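Local coordinates for protein Lys-gingipain catalytic subunit (Porphyromonas gingivalis, PDB 6I9A) that cleaves proteins after lysine as a secreted cysteine peptidase of family C25, this chain being its catalytic part followed by an immunoglobulin-like domain, at residues A[154-159]-A[199-204]; A[210-215]-A[243-248]; A[275-280]-A[357-362]. One frame throughout, in Å; residues are numbered along the deposited sequence.

How the interactions relate
The three contacts lie along one six-stranded sheet of the catalytic domain, in the strand order 188-192, 152-157, 210-214, 242-247, 273-279, 357-361. Interaction 1 packs a turn and short helix against strand 152-157; interaction 2 joins the next two strands; interaction 3 closes the edge with the one antiparallel strand. Backbone bonds link neighbours: Ile-156 N lies 2.9 Å from Asn-212 O, and Gly-246 N 2.9 Å from Ile-277 O. Centres of successive contacts are about 10 Å apart. Interaction 2 reaches the inhibitor H8E directly and leads into His-216 and the nucleophile Cys-249; the side chains of Tyr-357 (interaction 3) and Ile-156 (interaction 1) stay about 6 Å and about 11 Å from H8E.

Interaction 1. Residues A[154-159]-A[199-204]; sequences LLIAGA and GCYSHL
Mostly apolar packing joins Leu-154 and Ile-156 of strand 152-157 to Cys-200, Tyr-201, His-203 and Leu-204, where a type I turn runs into helix 202-206 and covers part of one face of the catalytic domain's six-stranded sheet. The two leucines meet at about a right angle through their methyls, Leu-154 CD2 to Leu-204 CD2 at 3.8 Å. Leu-154 CG stands anti to the backbone N (chi1 176°), and both methyls beyond it come within 3.5 Å of Cys-200 O, while CD1 also reaches His-203 CD2 at 4.0 Å. Further along the strand, Ile-156 crosses the Tyr-201 side chain and presses CD1 against CE1 of that ring at 3.4 Å, a close approach. The same methyl touches Cys-200 SG at 4.0 Å. That sulfur sits 3.6 Å above the plane of the Tyr-201 ring, over its centre, so the turn folds its own cysteine onto its tyrosine beside the isoleucine. Polar ends are served elsewhere: Tyr-201 OH by Pro-225 O, and His-203 NE2 by Tyr-192 OH of the outer strand, with Tyr-190 stacked on the imidazole. The two segments thus meet mainly through methyls, sulfur and ring carbons, a contact of shape and apolar burial.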
loop_
_atom_site.group_PDB
_atom_site.type_symbol
_atom_site.label_atom_id
_atom_site.label_comp_id
_atom_site.label_asym_id
_atom_site.label_seq_id
_atom_site.Cartn_x
_atom_site.Cartn_y
_atom_site.Cartn_z
ATOM N N LEU A 154 12.611 9.255 -6.735
ATOM C CA LEU A 154 12.333 10.542 -7.375
ATOM C C LEU A 154 11.416 11.338 -6.457
ATOM O O LEU A 154 10.329 10.890 -6.093
ATOM C CB LEU A 154 11.668 10.319 -8.725
ATOM C CG LEU A 154 11.220 11.606 -9.463
ATOM C CD1 LEU A 154 12.392 12.545 -9.777
ATOM C CD2 LEU A 154 10.434 11.251 -10.700
ATOM N N LEU A 155 11.889 12.553 -6.075
ATOM C CA LEU A 155 11.156 13.454 -5.154
ATOM C C LEU A 155 11.024 14.814 -5.801
ATOM O O LEU A 155 12.039 15.398 -6.236
ATOM C CB LEU A 155 11.949 13.564 -3.857
ATOM C CG LEU A 155 12.251 12.247 -3.121
ATOM C CD1 LEU A 155 13.161 12.502 -1.914
ATOM C CD2 LEU A 155 10.930 11.560 -2.650
ATOM N N ILE A 156 9.795 15.319 -5.915
ATOM C CA ILE A 156 9.574 16.593 -6.608
ATOM C C ILE A 156 8.706 17.505 -5.764
ATOM O O ILE A 156 7.548 17.137 -5.419
ATOM C CB ILE A 156 8.848 16.322 -7.979
ATOM C CG1 ILE A 156 9.764 15.460 -8.894
ATOM C CG2 ILE A 156 8.492 17.661 -8.672
ATOM C CD1 ILE A 156 9.011 14.916 -10.087
ATOM N N ALA A 157 9.221 18.722 -5.491
ATOM C CA ALA A 157 8.431 19.819 -4.968
ATOM C C ALA A 157 8.034 20.633 -6.184
ATOM O O ALA A 157 8.875 21.393 -6.733
ATOM C CB ALA A 157 9.231 20.658 -3.977
ATOM N N GLY A 158 6.837 20.428 -6.711
ATOM C CA GLY A 158 6.413 21.074 -7.946
ATOM C C GLY A 158 6.128 22.546 -7.799
ATOM O O GLY A 158 6.296 23.160 -6.741
ATOM N N ALA A 159 5.634 23.115 -8.893
ATOM C CA ALA A 159 5.497 24.570 -9.004
ATOM C C ALA A 159 4.313 25.129 -8.254
ATOM O O ALA A 159 3.203 24.604 -8.327
ATOM C CB ALA A 159 5.369 24.954 -10.473
ATOM N N GLY A 199 13.540 17.326 -17.477
ATOM C CA GLY A 199 14.045 15.961 -17.419
ATOM C C GLY A 199 13.700 15.198 -16.155
ATOM O O GLY A 199 14.105 14.040 -16.013
ATOM N N CYS A 200 12.904 15.778 -15.262
ATOM C CA CYS A 200 12.661 15.116 -13.971
ATOM C C CYS A 200 11.953 13.771 -14.088
ATOM O O CYS A 200 12.151 12.936 -13.218
ATOM C CB CYS A 200 11.906 16.028 -13.010
ATOM S SG CYS A 200 10.250 16.516 -13.576
ATOM N N TYR A 201 11.135 13.545 -15.113
ATOM C CA TYR A 201 10.414 12.264 -15.209
ATOM C C TYR A 201 11.193 11.197 -15.991
ATOM O O TYR A 201 10.750 10.054 -16.024
ATOM C CB TYR A 201 9.012 12.469 -15.776
ATOM C CG TYR A 201 8.176 13.351 -14.846
ATOM C CD1 TYR A 201 7.939 12.972 -13.520
ATOM C CD2 TYR A 201 7.607 14.543 -15.304
ATOM C CE1 TYR A 201 7.149 13.738 -12.680
ATOM C CE2 TYR A 201 6.833 15.330 -14.460
ATOM C CZ TYR A 201 6.608 14.916 -13.150
ATOM O OH TYR A 201 5.830 15.662 -12.295
ATOM N N SER A 202 12.374 11.535 -16.514
ATOM C CA SER A 202 13.211 10.509 -17.159
ATOM C C SER A 202 13.522 9.375 -16.209
ATOM O O SER A 202 13.646 8.201 -16.604
ATOM C CB SER A 202 14.532 11.135 -17.604
ATOM O OG SER A 202 14.284 11.913 -18.757
ATOM N N HIS A 203 13.653 9.718 -14.919
ATOM C CA HIS A 203 14.041 8.748 -13.890
ATOM C C HIS A 203 12.960 7.682 -13.672
ATOM O O HIS A 203 13.285 6.576 -13.230
ATOM C CB HIS A 203 14.363 9.485 -12.581
ATOM C CG HIS A 203 15.305 10.633 -12.799
ATOM N ND1 HIS A 203 16.581 10.455 -13.286
ATOM C CD2 HIS A 203 15.109 11.953 -12.584
ATOM C CE1 HIS A 203 17.113 11.668 -13.355
ATOM N NE2 HIS A 203 16.259 12.600 -12.947
ATOM N N LEU A 204 11.702 7.977 -14.040
ATOM C CA LEU A 204 10.688 6.930 -13.948
ATOM C C LEU A 204 10.937 5.825 -14.948
ATOM O O LEU A 204 10.598 4.674 -14.685
ATOM C CB LEU A 204 9.303 7.521 -14.246
ATOM C CG LEU A 204 8.788 8.594 -13.255
ATOM C CD1 LEU A 204 7.408 9.025 -13.687
ATOM C CD2 LEU A 204 8.752 8.061 -11.807
#

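Interaction 2. Residues A[210-215]-A[243-248]; sequences FANYTA and LAIGNC. With H8E (benzyl-N-[(2S)-1-[[(3S)-7-amino-1-(benzylamino)-1,2-dioxoheptan-3-yl]amino]-5-(2-methyl-2-phenylhydrazinyl)-1,5-dioxopentan-2-yl]carbamate), chain I.
Phe-210 to Thr-214 pair in parallel with Leu-243 to Asn-247, their axes 4.7 Å apart and 6° from parallel, joined by regular N-H...O bonds that end in a weak one from Ala-215 N to Asn-247 O. These are central strands of the alpha/beta caspase-like fold of clan CD peptidases, whose C-terminal ends carry the active site. Phe-210 and Leu-243 lie side by side pointing the same way, and Ile-245 CD1 meets the phenyl edge in its plane, 3.6 Å from CE1. Next on this face, Asn-212 holds CG anti to the backbone N, which carries the amide to where its ND2 gives both hydrogens to strand 242-247. The straighter bond, 168° at hydrogen, goes to Asn-247 OD1; the other meets Ile-245 O from above the carbonyl plane, on an oxygen already taken by Tyr-213 N. The two amides are turned 73° apart, bridged by a water donating to both OD1 atoms; Tyr-313 OH also bonds Asn-212 OD1. On the other face, Cys-248 SG lies at the edge of the Tyr-213 ring, 5.2 Å from its centroid, and Tyr-213 OH bonds His-216 O. At the strand ends the lysine-like arm of H8E enters: its amine NAB donates to Thr-214 OG1 and to Asn-247 O, each at 2.9 Å.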
loop_
_atom_site.group_PDB
_atom_site.type_symbol
_atom_site.label_atom_id
_atom_site.label_comp_id
_atom_site.label_asym_id
_atom_site.label_seq_id
_atom_site.Cartn_x
_atom_site.Cartn_y
_atom_site.Cartn_z
ATOM N N PHE A 210 10.359 4.508 -5.872
ATOM C CA PHE A 210 9.413 5.386 -5.198
ATOM C C PHE A 210 9.476 6.725 -5.888
ATOM O O PHE A 210 10.576 7.223 -6.180
ATOM C CB PHE A 210 9.867 5.533 -3.736
ATOM C CG PHE A 210 9.004 6.462 -2.902
ATOM C CD1 PHE A 210 7.691 6.114 -2.577
ATOM C CD2 PHE A 210 9.501 7.681 -2.435
ATOM C CE1 PHE A 210 6.920 6.956 -1.772
ATOM C CE2 PHE A 210 8.714 8.519 -1.627
ATOM C CZ PHE A 210 7.446 8.140 -1.303
ATOM N N ALA A 211 8.317 7.324 -6.118
ATOM C CA ALA A 211 8.203 8.662 -6.702
ATOM C C ALA A 211 7.174 9.418 -5.906
ATOM O O ALA A 211 6.045 8.919 -5.732
ATOM C CB ALA A 211 7.794 8.568 -8.154
ATOM N N ASN A 212 7.542 10.629 -5.417
ATOM C CA ASN A 212 6.581 11.448 -4.649
ATOM C C ASN A 212 6.621 12.862 -5.206
ATOM O O ASN A 212 7.693 13.481 -5.303
ATOM C CB ASN A 212 6.982 11.441 -3.184
ATOM C CG ASN A 212 6.085 12.147 -2.185
ATOM O OD1 ASN A 212 6.543 12.413 -1.077
ATOM N ND2 ASN A 212 4.820 12.409 -2.518
ATOM N N TYR A 213 5.445 13.343 -5.609
ATOM C CA TYR A 213 5.222 14.675 -6.146
ATOM C C TYR A 213 4.309 15.412 -5.172
ATOM O O TYR A 213 3.243 14.905 -4.801
ATOM C CB TYR A 213 4.549 14.530 -7.531
ATOM C CG TYR A 213 4.022 15.817 -8.120
ATOM C CD1 TYR A 213 2.726 16.245 -7.842
ATOM C CD2 TYR A 213 4.774 16.555 -9.023
ATOM C CE1 TYR A 213 2.188 17.375 -8.445
ATOM C CE2 TYR A 213 4.248 17.698 -9.635
ATOM C CZ TYR A 213 2.950 18.098 -9.344
ATOM O OH TYR A 213 2.446 19.246 -9.942
ATOM N N THR A 214 4.679 16.641 -4.791
ATOM C CA THR A 214 3.824 17.513 -3.987
ATOM C C THR A 214 3.753 18.874 -4.672
ATOM O O THR A 214 4.786 19.569 -4.833
ATOM C CB THR A 214 4.310 17.605 -2.542
ATOM O OG1 THR A 214 3.426 18.568 -1.903
ATOM C CG2 THR A 214 5.758 18.067 -2.347
ATOM N N ALA A 215 2.562 19.231 -5.138
ATOM C CA ALA A 215 2.189 20.501 -5.814
ATOM C C ALA A 215 0.837 20.288 -6.496
ATOM O O ALA A 215 0.006 19.607 -5.909
ATOM C CB ALA A 215 3.255 21.016 -6.795
ATOM N N LEU A 243 6.244 2.465 -6.195
ATOM C CA LEU A 243 5.122 3.092 -5.489
ATOM C C LEU A 243 5.181 4.583 -5.843
ATOM O O LEU A 243 6.266 5.183 -5.777
ATOM C CB LEU A 243 5.350 2.925 -3.983
ATOM C CG LEU A 243 4.440 3.797 -3.088
ATOM C CD1 LEU A 243 2.949 3.480 -3.266
ATOM C CD2 LEU A 243 4.812 3.613 -1.629
ATOM N N ALA A 244 4.051 5.167 -6.244
ATOM C CA ALA A 244 4.006 6.623 -6.472
ATOM C C ALA A 244 2.993 7.219 -5.521
ATOM O O ALA A 244 1.927 6.618 -5.250
ATOM C CB ALA A 244 3.662 6.925 -7.913
ATOM N N ILE A 245 3.312 8.423 -5.048
ATOM C CA ILE A 245 2.411 9.182 -4.130
ATOM C C ILE A 245 2.268 10.584 -4.703
ATOM O O ILE A 245 3.277 11.314 -4.879
ATOM C CB ILE A 245 2.976 9.232 -2.702
ATOM C CG1 ILE A 245 3.152 7.800 -2.170
ATOM C CG2 ILE A 245 2.035 10.067 -1.800
ATOM C CD1 ILE A 245 3.601 7.729 -0.709
ATOM N N GLY A 246 1.036 10.958 -5.014
ATOM C CA GLY A 246 0.711 12.309 -5.477
ATOM C C GLY A 246 0.037 13.073 -4.342
ATOM O O GLY A 246 -1.130 12.808 -4.015
ATOM N N ASN A 247 0.820 13.910 -3.650
ATOM C CA ASN A 247 0.260 14.814 -2.629
ATOM C C ASN A 247 -0.180 16.087 -3.353
ATOM O O ASN A 247 0.587 17.057 -3.515
ATOM C CB ASN A 247 1.269 15.094 -1.543
ATOM C CG ASN A 247 1.618 13.863 -0.726
ATOM O OD1 ASN A 247 2.762 13.405 -0.692
ATOM N ND2 ASN A 247 0.604 13.293 -0.055
ATOM N N CYS A 248 -1.395 16.009 -3.913
ATOM C CA CYS A 248 -1.915 16.992 -4.883
ATOM C C CYS A 248 -3.383 16.734 -5.080
ATOM O O CYS A 248 -3.912 15.684 -4.680
ATOM C CB CYS A 248 -1.159 16.935 -6.215
ATOM S SG CYS A 248 -1.187 15.314 -7.023
HETATM C CAQ H8E I . -5.171 21.657 -11.794
HETATM C CAK H8E I . -4.471 21.688 -13.018
HETATM C CAH H8E I . -3.387 22.552 -13.180
HETATM C CAL H8E I . -2.988 23.407 -12.157
HETATM C CAR H8E I . -3.707 23.367 -10.972
HETATM C CBO H8E I . -4.759 22.491 -10.745
HETATM C CBA H8E I . -5.449 22.567 -9.517
HETATM N NBE H8E I . -4.846 21.734 -8.463
HETATM C CBL H8E I . -4.874 22.076 -7.145
HETATM O OAE H8E I . -5.313 23.171 -6.769
HETATM C CBN H8E I . -4.325 21.038 -6.171
HETATM O OAG H8E I . -3.569 20.177 -6.720
HETATM C CBS H8E I . -3.769 21.700 -4.872
HETATM C CBB H8E I . -2.791 20.801 -4.106
HETATM C CAY H8E I . -2.158 21.500 -2.900
HETATM C CAX H8E I . -1.378 20.575 -1.960
HETATM C CAW H8E I . -0.062 20.109 -2.568
HETATM N NAB H8E I . 0.653 19.244 -1.582
HETATM N NBG H8E I . -4.825 22.173 -3.967
HETATM C C H8E I . -5.011 23.429 -3.561
HETATM O O H8E I . -4.360 24.401 -3.920
HETATM C CA H8E I . -6.271 23.596 -2.722
HETATM N N H8E I . -6.219 24.776 -1.864
HETATM C CBK H8E I . -5.369 24.874 -0.811
HETATM O OAD H8E I . -4.515 23.994 -0.629
HETATM O OBI H8E I . -5.522 25.909 -0.075
HETATM C CBD H8E I . -4.583 26.144 1.038
HETATM C CBP H8E I . -4.758 27.481 1.602
HETATM C CAS H8E I . -5.505 27.704 2.760
HETATM C CAM H8E I . -5.673 28.998 3.340
HETATM C CAI H8E I . -5.098 30.065 2.629
HETATM C CAN H8E I . -4.415 29.847 1.442
HETATM C CAT H8E I . -4.232 28.579 0.919
HETATM C CB H8E I . -7.491 23.711 -3.650
HETATM C CG H8E I . -7.407 24.913 -4.628
HETATM C CD H8E I . -8.403 24.777 -5.741
HETATM O OE1 H8E I . -9.574 25.126 -5.581
HETATM N NE2 H8E I . -7.885 24.189 -6.835
HETATM N NBT H8E I . -8.675 23.815 -7.934
HETATM C CAA H8E I . -8.650 22.346 -8.172
HETATM C CBQ H8E I . -8.692 24.761 -9.003
HETATM C CAU H8E I . -8.928 24.376 -10.332
HETATM C CAO H8E I . -8.996 25.333 -11.341
HETATM C CAJ H8E I . -8.817 26.677 -11.040
HETATM C CAP H8E I . -8.540 27.072 -9.739
HETATM C CAV H8E I . -8.498 26.120 -8.719
HETATM O O HOH W 1 4.636 11.997 0.935
#

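Interaction 3. Residues A[275-280]-A[357-362]; sequences AYIGSS and YHVLGD
Ala-275 faces Gly-361 as a non-hydrogen-bonded pair where strand 273-279 and strand 357-361 run antiparallel, Ala-275 CA lying 4.2 Å from Gly-361 CA. Gly-361 has a positive phi of 84°, with Ala-275 CA close to where a beta carbon would sit. Ala-275 CB rests on the carbonyl oxygens of Leu-360 and Asp-362. Tyr-276 pairs with Leu-360 through two backbone bonds, N to O 2.8 Å and O to N 2.9 Å; its ring turns away from this strand, and its OH bonds Thr-251 OG1 and Trp-222 NE1. Ile-277 fills the face shared with Tyr-357 and Val-359: CG1 touches Val-359 CG2 at 4.0 Å, while CG2, set anti to the backbone N, meets the edge of the Tyr-357 ring near its plane, 3.8 Å from CD2. Helix 325-342 covers this face. Gly-278 makes the second bonded pair, with His-358, and its own O lies 3.5 Å from Tyr-357 CD2. Ser-279 places CB over the face of the Tyr-357 ring, 4.2 Å from its centroid and 11° off the normal, a CH-pi contact. Ser-280, past the strand, sets CB against His-358 ND1 at 4.0 Å; that nitrogen bonds Ala-356 O. Tyr-357 OH bonds Asp-288 OD1 and Asn-247 ND2, and Asp-288 OD2 binds H8E. The pairing adds an antiparallel edge strand to an otherwise parallel sheet, as in caspase-like peptidases of clan CD, with its tyrosine in the second shell of the inhibitor pocket.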
loop_
_atom_site.group_PDB
_atom_site.type_symbol
_atom_site.label_atom_id
_atom_site.label_comp_id
_atom_site.label_asym_id
_atom_site.label_seq_id
_atom_site.Cartn_x
_atom_site.Cartn_y
_atom_site.Cartn_z
ATOM N N ALA A 275 1.436 0.382 -7.104
ATOM C CA ALA A 275 0.446 0.993 -6.210
ATOM C C ALA A 275 0.630 2.490 -6.323
ATOM O O ALA A 275 1.717 3.010 -6.608
ATOM C CB ALA A 275 0.637 0.542 -4.778
ATOM N N TYR A 276 -0.471 3.191 -6.034
ATOM C CA TYR A 276 -0.537 4.672 -6.046
ATOM C C TYR A 276 -1.319 5.129 -4.866
ATOM O O TYR A 276 -2.381 4.585 -4.558
ATOM C CB TYR A 276 -1.225 5.144 -7.330
ATOM C CG TYR A 276 -1.213 6.656 -7.464
ATOM C CD1 TYR A 276 -0.037 7.336 -7.767
ATOM C CD2 TYR A 276 -2.367 7.405 -7.251
ATOM C CE1 TYR A 276 -0.010 8.726 -7.894
ATOM C CE2 TYR A 276 -2.350 8.805 -7.387
ATOM C CZ TYR A 276 -1.161 9.452 -7.703
ATOM O OH TYR A 276 -1.088 10.808 -7.826
ATOM N N ILE A 277 -0.790 6.156 -4.187
ATOM C CA ILE A 277 -1.553 6.842 -3.137
ATOM C C ILE A 277 -1.833 8.261 -3.617
ATOM O O ILE A 277 -0.891 8.964 -4.029
ATOM C CB ILE A 277 -0.757 6.910 -1.800
ATOM C CG1 ILE A 277 -0.585 5.484 -1.231
ATOM C CG2 ILE A 277 -1.519 7.797 -0.800
ATOM C CD1 ILE A 277 0.500 5.408 -0.151
ATOM N N GLY A 278 -3.084 8.668 -3.609
ATOM C CA GLY A 278 -3.418 10.026 -3.982
ATOM C C GLY A 278 -4.800 10.367 -3.489
ATOM O O GLY A 278 -5.473 9.565 -2.808
ATOM N N SER A 279 -5.250 11.557 -3.843
ATOM C CA SER A 279 -6.504 12.117 -3.344
ATOM C C SER A 279 -7.575 12.140 -4.415
ATOM O O SER A 279 -7.324 12.496 -5.564
ATOM C CB SER A 279 -6.252 13.545 -2.886
ATOM O OG SER A 279 -7.431 14.112 -2.319
ATOM N N SER A 280 -8.801 11.715 -4.033
ATOM C CA SER A 280 -9.953 11.808 -4.933
ATOM C C SER A 280 -10.441 13.278 -5.099
ATOM O O SER A 280 -10.592 13.726 -6.230
ATOM C CB SER A 280 -11.040 10.873 -4.410
ATOM O OG SER A 280 -12.236 11.134 -5.125
ATOM N N TYR A 357 -7.994 10.486 0.691
ATOM C CA TYR A 357 -6.853 9.686 0.228
ATOM C C TYR A 357 -7.229 8.246 -0.006
ATOM O O TYR A 357 -8.010 7.639 0.774
ATOM C CB TYR A 357 -5.675 9.848 1.176
ATOM C CG TYR A 357 -4.771 11.009 0.775
ATOM C CD1 TYR A 357 -5.021 12.316 1.214
ATOM C CD2 TYR A 357 -3.715 10.819 -0.108
ATOM C CE1 TYR A 357 -4.217 13.376 0.803
ATOM C CE2 TYR A 357 -2.900 11.873 -0.496
ATOM C CZ TYR A 357 -3.146 13.145 -0.029
ATOM O OH TYR A 357 -2.287 14.143 -0.429
ATOM N N HIS A 358 -6.692 7.686 -1.081
ATOM C CA HIS A 358 -6.937 6.293 -1.449
ATOM C C HIS A 358 -5.673 5.634 -1.896
ATOM O O HIS A 358 -4.773 6.284 -2.430
ATOM C CB HIS A 358 -7.934 6.257 -2.638
ATOM C CG HIS A 358 -9.341 6.626 -2.246
ATOM N ND1 HIS A 358 -9.716 7.927 -2.041
ATOM C CD2 HIS A 358 -10.407 5.822 -1.975
ATOM C CE1 HIS A 358 -11.001 7.888 -1.658
ATOM N NE2 HIS A 358 -11.454 6.635 -1.598
ATOM N N VAL A 359 -5.686 4.286 -1.774
ATOM C CA VAL A 359 -4.727 3.438 -2.449
ATOM C C VAL A 359 -5.417 2.832 -3.686
ATOM O O VAL A 359 -6.470 2.179 -3.553
ATOM C CB VAL A 359 -4.194 2.305 -1.556
ATOM C CG1 VAL A 359 -3.222 1.420 -2.371
ATOM C CG2 VAL A 359 -3.473 2.848 -0.302
ATOM N N LEU A 360 -4.778 3.000 -4.844
ATOM C CA LEU A 360 -5.116 2.295 -6.096
ATOM C C LEU A 360 -3.956 1.330 -6.369
ATOM O O LEU A 360 -2.785 1.645 -6.117
ATOM C CB LEU A 360 -5.318 3.274 -7.252
ATOM C CG LEU A 360 -6.593 4.119 -7.085
ATOM C CD1 LEU A 360 -6.530 5.408 -7.907
ATOM C CD2 LEU A 360 -7.824 3.290 -7.497
ATOM N N GLY A 361 -4.288 0.127 -6.838
ATOM C CA GLY A 361 -3.285 -0.929 -6.871
ATOM C C GLY A 361 -3.206 -1.609 -5.505
ATOM O O GLY A 361 -4.168 -1.577 -4.732
ATOM N N ASP A 362 -2.103 -2.300 -5.209
ATOM C CA ASP A 362 -2.090 -3.229 -4.083
ATOM C C ASP A 362 -1.496 -2.605 -2.830
ATOM O O ASP A 362 -0.274 -2.478 -2.653
ATOM C CB ASP A 362 -1.316 -4.485 -4.501
ATOM C CG ASP A 362 -1.363 -5.598 -3.456
ATOM O OD1 ASP A 362 -1.866 -5.342 -2.332
ATOM O OD2 ASP A 362 -0.938 -6.736 -3.783
#